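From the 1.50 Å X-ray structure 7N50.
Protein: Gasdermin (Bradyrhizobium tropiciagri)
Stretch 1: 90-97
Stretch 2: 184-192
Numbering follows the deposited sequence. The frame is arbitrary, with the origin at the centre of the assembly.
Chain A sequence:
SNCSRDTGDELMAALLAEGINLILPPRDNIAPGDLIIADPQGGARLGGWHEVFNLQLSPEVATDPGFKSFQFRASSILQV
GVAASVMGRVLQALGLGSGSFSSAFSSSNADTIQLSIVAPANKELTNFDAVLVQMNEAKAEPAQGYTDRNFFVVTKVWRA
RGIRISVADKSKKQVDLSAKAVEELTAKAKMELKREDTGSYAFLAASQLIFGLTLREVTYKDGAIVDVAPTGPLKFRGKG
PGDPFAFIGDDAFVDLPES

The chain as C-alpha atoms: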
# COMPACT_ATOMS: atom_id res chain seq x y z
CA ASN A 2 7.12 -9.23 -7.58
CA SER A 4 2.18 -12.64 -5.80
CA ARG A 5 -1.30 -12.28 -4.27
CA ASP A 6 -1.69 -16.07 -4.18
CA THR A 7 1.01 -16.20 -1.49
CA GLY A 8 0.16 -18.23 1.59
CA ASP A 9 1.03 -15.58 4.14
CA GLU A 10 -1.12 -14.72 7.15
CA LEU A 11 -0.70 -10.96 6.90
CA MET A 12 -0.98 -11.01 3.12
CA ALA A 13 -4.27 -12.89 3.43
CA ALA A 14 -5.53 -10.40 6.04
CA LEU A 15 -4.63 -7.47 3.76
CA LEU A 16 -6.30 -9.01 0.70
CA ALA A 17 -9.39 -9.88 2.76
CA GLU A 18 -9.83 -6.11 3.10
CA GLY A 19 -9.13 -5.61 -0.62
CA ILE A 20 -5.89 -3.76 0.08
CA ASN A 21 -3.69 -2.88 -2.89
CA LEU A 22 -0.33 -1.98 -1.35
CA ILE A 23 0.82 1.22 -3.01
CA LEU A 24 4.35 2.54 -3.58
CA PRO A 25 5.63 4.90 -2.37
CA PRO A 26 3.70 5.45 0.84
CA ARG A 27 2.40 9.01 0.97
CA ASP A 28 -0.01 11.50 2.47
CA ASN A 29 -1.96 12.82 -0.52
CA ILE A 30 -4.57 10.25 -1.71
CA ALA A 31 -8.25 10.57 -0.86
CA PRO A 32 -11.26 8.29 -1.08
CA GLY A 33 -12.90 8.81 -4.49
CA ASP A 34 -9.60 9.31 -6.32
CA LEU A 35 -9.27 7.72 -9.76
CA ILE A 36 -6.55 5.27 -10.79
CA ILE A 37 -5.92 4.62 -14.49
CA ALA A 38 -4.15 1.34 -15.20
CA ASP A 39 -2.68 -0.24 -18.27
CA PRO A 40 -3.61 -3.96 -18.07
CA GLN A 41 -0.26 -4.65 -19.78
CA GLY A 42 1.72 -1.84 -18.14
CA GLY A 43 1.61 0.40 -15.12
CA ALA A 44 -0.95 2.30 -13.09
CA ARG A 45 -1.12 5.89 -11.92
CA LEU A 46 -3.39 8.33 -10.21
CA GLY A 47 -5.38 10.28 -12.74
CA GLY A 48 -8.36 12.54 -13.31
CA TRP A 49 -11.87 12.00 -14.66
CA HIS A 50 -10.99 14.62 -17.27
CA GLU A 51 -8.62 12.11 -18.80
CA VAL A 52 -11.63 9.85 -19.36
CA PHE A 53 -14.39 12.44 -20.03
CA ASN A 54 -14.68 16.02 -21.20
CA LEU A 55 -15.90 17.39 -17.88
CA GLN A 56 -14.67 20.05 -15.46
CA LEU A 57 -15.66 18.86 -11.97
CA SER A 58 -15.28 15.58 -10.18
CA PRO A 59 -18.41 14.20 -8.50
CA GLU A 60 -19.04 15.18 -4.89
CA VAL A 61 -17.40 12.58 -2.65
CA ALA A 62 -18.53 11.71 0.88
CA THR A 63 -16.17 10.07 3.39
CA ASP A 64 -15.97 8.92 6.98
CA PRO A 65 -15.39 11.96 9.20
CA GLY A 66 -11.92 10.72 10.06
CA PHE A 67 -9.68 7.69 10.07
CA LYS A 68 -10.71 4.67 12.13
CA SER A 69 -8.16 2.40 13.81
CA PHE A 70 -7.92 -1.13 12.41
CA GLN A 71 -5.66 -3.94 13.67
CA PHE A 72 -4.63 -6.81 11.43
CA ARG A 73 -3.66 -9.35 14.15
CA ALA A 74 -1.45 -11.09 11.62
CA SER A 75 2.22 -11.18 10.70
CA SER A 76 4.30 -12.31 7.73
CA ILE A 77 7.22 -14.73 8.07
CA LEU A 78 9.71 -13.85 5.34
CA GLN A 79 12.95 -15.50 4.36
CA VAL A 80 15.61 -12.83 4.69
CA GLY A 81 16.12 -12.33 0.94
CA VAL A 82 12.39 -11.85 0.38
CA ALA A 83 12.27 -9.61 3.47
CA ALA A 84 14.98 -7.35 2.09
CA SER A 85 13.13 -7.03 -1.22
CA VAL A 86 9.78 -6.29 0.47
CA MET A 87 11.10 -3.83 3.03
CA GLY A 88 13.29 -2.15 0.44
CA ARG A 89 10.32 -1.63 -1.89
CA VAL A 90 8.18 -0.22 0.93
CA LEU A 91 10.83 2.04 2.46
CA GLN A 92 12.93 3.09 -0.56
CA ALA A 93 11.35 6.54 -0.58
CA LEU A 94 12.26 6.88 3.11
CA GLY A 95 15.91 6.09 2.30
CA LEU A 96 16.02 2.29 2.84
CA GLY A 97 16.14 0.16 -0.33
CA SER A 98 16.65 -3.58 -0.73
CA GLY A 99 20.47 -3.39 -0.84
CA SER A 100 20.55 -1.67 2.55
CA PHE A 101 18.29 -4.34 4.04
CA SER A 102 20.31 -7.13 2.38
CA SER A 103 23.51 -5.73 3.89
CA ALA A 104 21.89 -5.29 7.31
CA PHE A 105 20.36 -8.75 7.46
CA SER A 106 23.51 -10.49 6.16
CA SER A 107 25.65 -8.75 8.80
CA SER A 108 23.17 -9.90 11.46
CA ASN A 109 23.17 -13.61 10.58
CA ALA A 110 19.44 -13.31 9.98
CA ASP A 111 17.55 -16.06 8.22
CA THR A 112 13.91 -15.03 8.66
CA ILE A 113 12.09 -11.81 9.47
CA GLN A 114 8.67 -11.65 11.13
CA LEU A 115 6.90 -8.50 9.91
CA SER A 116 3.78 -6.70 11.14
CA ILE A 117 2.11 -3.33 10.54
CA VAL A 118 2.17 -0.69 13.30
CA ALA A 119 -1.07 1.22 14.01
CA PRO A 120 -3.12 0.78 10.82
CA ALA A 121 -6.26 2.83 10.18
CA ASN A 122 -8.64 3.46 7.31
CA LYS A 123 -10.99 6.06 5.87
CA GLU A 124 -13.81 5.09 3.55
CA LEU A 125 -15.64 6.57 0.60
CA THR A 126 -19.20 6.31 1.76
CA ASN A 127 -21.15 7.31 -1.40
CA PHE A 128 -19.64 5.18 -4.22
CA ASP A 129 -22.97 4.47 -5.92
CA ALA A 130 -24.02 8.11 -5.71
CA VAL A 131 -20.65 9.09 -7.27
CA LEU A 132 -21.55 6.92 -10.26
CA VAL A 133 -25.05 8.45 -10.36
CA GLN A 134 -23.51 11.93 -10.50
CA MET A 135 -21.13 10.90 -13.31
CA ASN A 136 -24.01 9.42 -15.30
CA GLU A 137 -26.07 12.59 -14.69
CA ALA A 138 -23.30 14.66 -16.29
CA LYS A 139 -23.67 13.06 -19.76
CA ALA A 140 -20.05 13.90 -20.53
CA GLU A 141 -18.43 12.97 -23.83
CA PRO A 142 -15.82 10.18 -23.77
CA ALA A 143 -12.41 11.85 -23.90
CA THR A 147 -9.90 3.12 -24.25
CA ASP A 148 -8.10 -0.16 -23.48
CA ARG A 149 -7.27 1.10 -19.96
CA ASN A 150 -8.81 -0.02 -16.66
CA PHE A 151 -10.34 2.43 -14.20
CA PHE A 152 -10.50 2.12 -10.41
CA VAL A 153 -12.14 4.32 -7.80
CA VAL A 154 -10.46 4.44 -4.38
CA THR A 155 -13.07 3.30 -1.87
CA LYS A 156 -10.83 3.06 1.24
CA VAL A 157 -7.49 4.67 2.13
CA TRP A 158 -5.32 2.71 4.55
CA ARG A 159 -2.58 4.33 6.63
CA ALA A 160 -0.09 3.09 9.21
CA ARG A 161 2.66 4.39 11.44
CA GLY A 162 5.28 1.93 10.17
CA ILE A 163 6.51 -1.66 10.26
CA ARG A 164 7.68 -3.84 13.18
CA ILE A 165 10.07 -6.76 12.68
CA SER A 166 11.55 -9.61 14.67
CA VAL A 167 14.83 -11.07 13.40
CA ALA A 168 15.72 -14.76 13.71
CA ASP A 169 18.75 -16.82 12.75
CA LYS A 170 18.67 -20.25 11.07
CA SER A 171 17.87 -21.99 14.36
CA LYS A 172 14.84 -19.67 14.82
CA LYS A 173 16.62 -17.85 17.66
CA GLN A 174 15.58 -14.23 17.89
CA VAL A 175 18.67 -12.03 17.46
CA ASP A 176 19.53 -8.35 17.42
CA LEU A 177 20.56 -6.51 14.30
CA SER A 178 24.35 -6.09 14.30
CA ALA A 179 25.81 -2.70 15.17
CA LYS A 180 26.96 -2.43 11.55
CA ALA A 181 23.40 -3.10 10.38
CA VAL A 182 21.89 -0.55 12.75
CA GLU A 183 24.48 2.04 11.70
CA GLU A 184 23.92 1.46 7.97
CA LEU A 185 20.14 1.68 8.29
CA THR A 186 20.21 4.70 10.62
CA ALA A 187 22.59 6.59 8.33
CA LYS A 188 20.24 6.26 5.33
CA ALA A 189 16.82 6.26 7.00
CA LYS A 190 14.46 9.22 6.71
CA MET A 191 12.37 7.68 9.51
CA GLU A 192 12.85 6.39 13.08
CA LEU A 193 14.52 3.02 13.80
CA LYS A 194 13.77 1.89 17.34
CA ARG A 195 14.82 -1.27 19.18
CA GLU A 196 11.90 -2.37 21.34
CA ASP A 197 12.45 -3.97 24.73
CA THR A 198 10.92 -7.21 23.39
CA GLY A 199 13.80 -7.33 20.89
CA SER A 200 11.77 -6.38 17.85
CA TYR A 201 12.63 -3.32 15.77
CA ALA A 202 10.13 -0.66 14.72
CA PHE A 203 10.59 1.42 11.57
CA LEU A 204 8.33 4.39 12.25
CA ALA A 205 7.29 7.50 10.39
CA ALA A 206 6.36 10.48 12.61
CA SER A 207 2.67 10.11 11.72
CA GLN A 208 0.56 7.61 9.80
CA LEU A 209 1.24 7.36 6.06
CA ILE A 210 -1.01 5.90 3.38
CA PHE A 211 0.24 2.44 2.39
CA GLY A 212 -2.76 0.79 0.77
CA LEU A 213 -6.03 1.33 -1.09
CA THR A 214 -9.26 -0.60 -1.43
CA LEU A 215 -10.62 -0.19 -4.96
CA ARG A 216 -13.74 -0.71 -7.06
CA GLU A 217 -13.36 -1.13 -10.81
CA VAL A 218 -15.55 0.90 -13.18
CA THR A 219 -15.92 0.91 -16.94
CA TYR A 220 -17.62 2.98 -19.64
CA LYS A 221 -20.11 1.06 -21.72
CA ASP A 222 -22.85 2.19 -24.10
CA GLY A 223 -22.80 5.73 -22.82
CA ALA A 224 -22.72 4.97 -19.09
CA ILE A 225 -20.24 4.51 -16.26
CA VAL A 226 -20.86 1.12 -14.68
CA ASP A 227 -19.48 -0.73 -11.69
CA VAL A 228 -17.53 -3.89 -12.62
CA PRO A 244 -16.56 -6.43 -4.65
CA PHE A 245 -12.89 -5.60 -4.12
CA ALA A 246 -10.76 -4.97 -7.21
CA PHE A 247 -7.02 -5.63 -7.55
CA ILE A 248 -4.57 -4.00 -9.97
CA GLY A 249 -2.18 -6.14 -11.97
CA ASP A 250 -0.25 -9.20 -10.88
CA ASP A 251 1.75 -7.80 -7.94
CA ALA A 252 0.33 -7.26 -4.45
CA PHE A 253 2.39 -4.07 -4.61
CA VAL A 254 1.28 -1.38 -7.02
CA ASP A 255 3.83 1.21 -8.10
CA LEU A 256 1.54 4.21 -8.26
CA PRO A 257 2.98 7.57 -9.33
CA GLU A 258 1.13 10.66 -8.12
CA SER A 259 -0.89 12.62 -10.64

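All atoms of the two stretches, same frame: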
# COMPACT_ATOMS: atom_id res chain seq x y z
N VAL A 90 9.05 -1.07 0.12
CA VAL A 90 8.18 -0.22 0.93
C VAL A 90 8.90 1.04 1.37
O VAL A 90 8.32 2.13 1.38
CB VAL A 90 7.64 -1.02 2.13
CG1 VAL A 90 6.95 -0.10 3.12
CG2 VAL A 90 6.70 -2.09 1.66
N LEU A 91 10.17 0.94 1.77
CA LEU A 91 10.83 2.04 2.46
C LEU A 91 11.86 2.75 1.61
O LEU A 91 12.53 3.65 2.12
CB LEU A 91 11.44 1.55 3.78
CG LEU A 91 10.39 0.93 4.71
CD1 LEU A 91 11.09 0.37 5.93
CD2 LEU A 91 9.35 1.98 5.16
N GLN A 92 11.95 2.44 0.31
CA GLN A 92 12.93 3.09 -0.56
C GLN A 92 12.77 4.61 -0.54
O GLN A 92 13.77 5.35 -0.46
CB GLN A 92 12.77 2.57 -1.98
CG GLN A 92 13.69 3.15 -3.00
CD GLN A 92 13.43 2.52 -4.36
OE1 GLN A 92 12.30 2.13 -4.67
NE2 GLN A 92 14.48 2.41 -5.17
N ALA A 93 11.53 5.10 -0.55
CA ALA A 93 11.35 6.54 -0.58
C ALA A 93 11.69 7.19 0.75
O ALA A 93 11.90 8.41 0.80
CB ALA A 93 9.92 6.89 -0.98
N LEU A 94 11.78 6.41 1.83
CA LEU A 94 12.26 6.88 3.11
C LEU A 94 13.72 6.51 3.33
O LEU A 94 14.17 6.47 4.47
CB LEU A 94 11.39 6.33 4.25
CG LEU A 94 9.95 6.84 4.17
CD1 LEU A 94 8.98 6.03 5.04
CD2 LEU A 94 9.94 8.29 4.58
N GLY A 95 14.46 6.21 2.25
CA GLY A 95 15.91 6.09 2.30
C GLY A 95 16.46 4.68 2.38
O GLY A 95 17.69 4.51 2.34
N LEU A 96 15.61 3.67 2.53
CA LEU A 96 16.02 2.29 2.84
C LEU A 96 15.56 1.36 1.71
O LEU A 96 14.44 0.83 1.75
CB LEU A 96 15.44 1.83 4.15
CG LEU A 96 15.86 2.68 5.35
CD1 LEU A 96 15.27 2.14 6.63
CD2 LEU A 96 17.38 2.73 5.45
N GLY A 97 16.44 1.11 0.73
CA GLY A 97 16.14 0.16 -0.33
C GLY A 97 16.61 -1.26 -0.01
O GLY A 97 17.15 -1.53 1.06
N GLU A 184 24.23 1.28 9.39
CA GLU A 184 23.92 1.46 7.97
C GLU A 184 22.50 1.95 7.79
O GLU A 184 22.25 2.91 7.03
CB GLU A 184 24.12 0.15 7.22
CG GLU A 184 25.56 -0.25 7.02
CD GLU A 184 25.72 -1.45 6.11
OE1 GLU A 184 24.74 -1.81 5.43
OE2 GLU A 184 26.82 -2.04 6.08
N LEU A 185 21.55 1.32 8.47
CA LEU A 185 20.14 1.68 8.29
C LEU A 185 19.88 3.08 8.83
O LEU A 185 19.20 3.88 8.18
CB LEU A 185 19.24 0.65 8.98
CG LEU A 185 19.35 -0.75 8.36
CD1 LEU A 185 18.59 -1.73 9.23
CD2 LEU A 185 18.80 -0.74 6.90
N THR A 186 20.44 3.40 10.00
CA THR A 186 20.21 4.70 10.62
C THR A 186 20.87 5.82 9.82
O THR A 186 20.35 6.95 9.78
CB THR A 186 20.71 4.68 12.08
OG1 THR A 186 19.96 3.70 12.81
CG2 THR A 186 20.53 6.02 12.75
N ALA A 187 21.97 5.54 9.13
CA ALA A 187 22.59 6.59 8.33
C ALA A 187 21.71 6.99 7.14
O ALA A 187 21.66 8.17 6.78
CB ALA A 187 23.96 6.15 7.83
N LYS A 188 21.03 6.03 6.54
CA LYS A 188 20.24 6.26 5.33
C LYS A 188 18.78 6.58 5.61
O LYS A 188 18.13 7.16 4.74
CB LYS A 188 20.31 5.03 4.42
CG LYS A 188 21.67 4.82 3.75
CD LYS A 188 21.82 3.36 3.34
CE LYS A 188 23.25 3.02 2.93
NZ LYS A 188 23.38 1.60 2.50
N ALA A 189 18.26 6.22 6.78
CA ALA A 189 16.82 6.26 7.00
C ALA A 189 16.30 7.68 7.17
O ALA A 189 16.87 8.49 7.89
CB ALA A 189 16.46 5.43 8.23
N LYS A 190 15.19 7.97 6.50
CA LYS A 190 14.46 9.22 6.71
C LYS A 190 13.27 8.99 7.62
O LYS A 190 12.23 9.64 7.46
CB LYS A 190 14.04 9.81 5.37
CG LYS A 190 15.21 10.00 4.43
CD LYS A 190 14.75 10.50 3.06
CE LYS A 190 15.94 10.80 2.16
NZ LYS A 190 15.69 10.27 0.79
N MET A 191 13.40 8.05 8.55
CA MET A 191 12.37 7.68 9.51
C MET A 191 13.07 7.16 10.76
O MET A 191 14.30 7.06 10.81
CB MET A 191 11.41 6.64 8.89
CG MET A 191 12.09 5.30 8.67
SD MET A 191 11.28 4.09 7.61
CE MET A 191 9.70 3.92 8.46
N GLU A 192 12.30 6.84 11.80
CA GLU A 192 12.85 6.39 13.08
C GLU A 192 13.09 4.88 13.07
O GLU A 192 12.22 4.11 12.63
CB GLU A 192 11.93 6.78 14.24
CG GLU A 192 12.44 6.29 15.59
CD GLU A 192 11.47 6.51 16.75
OE1 GLU A 192 10.36 7.03 16.53
OE2 GLU A 192 11.85 6.15 17.89

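What holds the two backbones together? A turn following one helix meets the segment that leaves another, and a single hydrogen bond joins them: Lys190 N donates to Leu94 O over 2.7 Å, with a nearly straight N-H...O angle of 168°. The closest approach of the chains lies here, with Leu94 CA 4.8 Å from Lys190 CA and Gly95 CA 4.8 Å from Ala189 CA. The turn is braced from within, since Leu91 O accepts from both Leu94 N, at 2.9 Å, and Leu96 N, at 3.1 Å. Leu94 O faces the other stretch, where Ala189 has just left helical geometry.

Why is residue 95 a glycine? Its phi/psi of 100/-6 would jam a CB against the carbonyl oxygen of Leu94, which by itself calls for glycine. The neighbouring stretch adds a second constraint: an ideal CB on Gly95 would point toward it and lie 2.1 Å from Lys188 O, a clash. With no side chain in the way, Gly95 CA instead makes a CA-H...O contact with Lys188 O at 3.5 Å.

How does Leu96 reach the helix end? Its CA-to-CB bond runs sideways to the other stretch, but chi1 m and chi2 t carry the end of the side chain nearer. Leu96 CD2 sits 4.0 Å from Leu185 CD2, and Leu96 CD1 lies 3.8 Å from Ala189 CB. Leu185 shares the m, t conformation, and its end likewise comes nearer than its sideways CA-to-CB bond suggests. Both leucines are buried, and the pairing keeps their hydrocarbon surfaces from water.

What does Met191 add next to the hydrogen-bonded Lys190? Its CA-to-CB bond points toward stretch 1, and the p, t, m side chain brings SD against two leucine methyls. Met191 SD lies 3.8 Å from Leu91 CD2 and 4.0 Å from Leu94 CD1. Both leucines adopt m, t, a common low-energy leucine rotamer, and in it each presents a methyl to the sulfur. The thioether is weakly polar and flexible, well suited to van der Waals packing of this kind.

How do two lysines contribute without a salt bridge? They offer the aliphatic parts of their chains. Lys188 starts toward stretch 1, placing CB 3.4 Å from Gly95 O and 3.9 Å from Leu96 CD2, but its end leads away and NZ is hydrogen-bonded elsewhere in the structure. Lys190 is extended through chi3 after an m start; its CD lies 4.2 Å from Ala93 O, so methylenes cover the turn at an exposed margin of the contact.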